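Local coordinates for TgTwinScan_2721 - E2 domain (Toxoplasma gondii, PDB 2F4Z), which probably acts as a ubiquitin-conjugating (E2) enzyme, carrying ubiquitin or a related modifier as a thioester and passing it on toward substrates, at residues M111-K116 with A153-P158. Sequence-based numbering, arbitrary orientation.
Sequences MKFVTK and AMLADP
Phe113 carries the contact between the last strand of the sheet and the C-terminal end of helix 144-156, reaching Met154 and Leu155 with the far end of its ring, while Met111, two residues earlier, is buried and touches Ile144, Ala147 and Ile151 of the same helix. The CB of Phe113 already faces the helix, and with CG anti to the carbonyl carbon (chi1 -79°) the ring carries CZ on to Leu155. There CZ comes within 3.8 Å of Leu155 CD1, and one branch of the leucine thus makes the closest touch, approaching the ring at a slant. The other branch stands farther off, Leu155 CD2 being 4.6 Å from Phe113 CZ. Met154 adds a looser contact from its terminal methyl, with CE 4.5 Å from Phe113 CE1, again oblique to the ring. The two helix side chains meet the ring as neighbours, Met154 CE lying 4.4 Å from Leu155 CD1. No hydrogen bond joins the segments; the backbones stay well apart, Phe113 CA and Leu155 CA being 11.8 Å from each other, and side chains alone span the distance. The contact is small, 86 Å² in all, and purely apolar. Ile122 touches both Phe113 and Leu155, tying a loop into the same cluster, while Met154 O accepts a hydrogen bond from His119 NE2. Packing of a helix against the antiparallel four-stranded sheet is characteristic of the E2 fold: here strand 110-113 lies at one edge of that sheet, beside strand 93-99, whose Phe94 and Leu96 touch Phe113, and Ile151, one turn before Leu155 in helix 144-156, also touches Phe113.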
# COMPACT_ATOMS: atom_id res chain seq x y z
N MET A 111 -17.26 0.83 1.75
CA MET A 111 -17.43 1.68 0.57
C MET A 111 -18.51 1.09 -0.28
O MET A 111 -18.65 -0.14 -0.38
CB MET A 111 -16.12 1.76 -0.20
CG MET A 111 -14.99 2.40 0.63
SD MET A 111 -13.68 2.80 -0.50
CE MET A 111 -12.41 3.49 0.56
N LYS A 112 -19.32 1.96 -0.86
CA LYS A 112 -20.31 1.55 -1.89
C LYS A 112 -20.50 2.70 -2.87
O LYS A 112 -20.25 3.84 -2.52
CB LYS A 112 -21.66 1.20 -1.27
CG LYS A 112 -22.31 2.36 -0.55
CD LYS A 112 -23.62 1.94 0.01
CE LYS A 112 -24.10 3.07 0.94
NZ LYS A 112 -25.54 2.94 1.32
N PHE A 113 -20.90 2.39 -4.11
CA PHE A 113 -21.22 3.43 -5.07
C PHE A 113 -22.51 4.12 -4.69
O PHE A 113 -23.51 3.47 -4.30
CB PHE A 113 -21.28 2.89 -6.50
CG PHE A 113 -19.90 2.70 -7.14
CD1 PHE A 113 -19.03 1.70 -6.70
CD2 PHE A 113 -19.51 3.52 -8.20
CE1 PHE A 113 -17.74 1.56 -7.31
CE2 PHE A 113 -18.29 3.37 -8.82
CZ PHE A 113 -17.40 2.37 -8.39
N VAL A 114 -22.48 5.45 -4.73
CA VAL A 114 -23.73 6.24 -4.68
C VAL A 114 -24.22 6.42 -6.13
O VAL A 114 -25.38 6.14 -6.40
CB VAL A 114 -23.50 7.59 -3.99
CG1 VAL A 114 -24.70 8.55 -4.20
CG2 VAL A 114 -23.17 7.33 -2.52
N THR A 115 -23.34 6.84 -7.05
CA THR A 115 -23.66 6.95 -8.49
C THR A 115 -24.07 5.57 -9.07
O THR A 115 -23.35 4.57 -8.87
CB THR A 115 -22.44 7.39 -9.27
OG1 THR A 115 -21.90 8.61 -8.73
CG2 THR A 115 -22.76 7.56 -10.78
N LYS A 116 -25.23 5.49 -9.75
CA LYS A 116 -25.63 4.27 -10.49
C LYS A 116 -24.59 3.88 -11.53
O LYS A 116 -24.09 4.70 -12.34
CB LYS A 116 -27.04 4.43 -11.14
CG LYS A 116 -28.25 4.46 -10.20
CD LYS A 116 -28.32 3.11 -9.41
CE LYS A 116 -29.69 2.76 -8.75
NZ LYS A 116 -30.22 3.76 -7.72
N ALA A 153 -9.42 0.50 -10.62
CA ALA A 153 -8.83 -0.54 -11.45
C ALA A 153 -9.85 -1.61 -11.75
O ALA A 153 -9.84 -2.18 -12.85
CB ALA A 153 -7.64 -1.17 -10.78
N MET A 154 -10.71 -1.91 -10.77
CA MET A 154 -11.82 -2.84 -10.97
C MET A 154 -12.78 -2.38 -12.13
O MET A 154 -13.26 -3.18 -12.92
CB MET A 154 -12.51 -2.98 -9.63
CG MET A 154 -13.54 -4.04 -9.46
SD MET A 154 -15.21 -3.45 -9.07
CE MET A 154 -15.09 -1.99 -8.06
N LEU A 155 -13.04 -1.08 -12.24
CA LEU A 155 -13.78 -0.52 -13.38
C LEU A 155 -13.08 -0.79 -14.72
O LEU A 155 -13.74 -0.87 -15.76
CB LEU A 155 -13.93 1.00 -13.21
CG LEU A 155 -15.18 1.60 -12.55
CD1 LEU A 155 -15.73 0.82 -11.41
CD2 LEU A 155 -14.94 3.08 -12.17
N ALA A 156 -11.75 -0.88 -14.71
CA ALA A 156 -10.99 -1.21 -15.92
C ALA A 156 -10.87 -2.73 -16.19
O ALA A 156 -10.43 -3.13 -17.26
CB ALA A 156 -9.65 -0.54 -15.90
N ASP A 157 -11.27 -3.56 -15.24
CA ASP A 157 -11.16 -4.99 -15.42
C ASP A 157 -12.34 -5.74 -14.83
O ASP A 157 -12.22 -6.41 -13.82
CB ASP A 157 -9.78 -5.49 -14.97
CG ASP A 157 -8.74 -5.43 -16.11
OD1 ASP A 157 -7.93 -4.45 -16.21
OD2 ASP A 157 -8.76 -6.37 -16.95
N PRO A 158 -13.52 -5.63 -15.49
CA PRO A 158 -14.74 -6.33 -15.11
C PRO A 158 -14.60 -7.86 -15.15
O PRO A 158 -14.01 -8.41 -16.09
CB PRO A 158 -15.75 -5.87 -16.16
CG PRO A 158 -15.22 -4.59 -16.64
CD PRO A 158 -13.75 -4.76 -16.66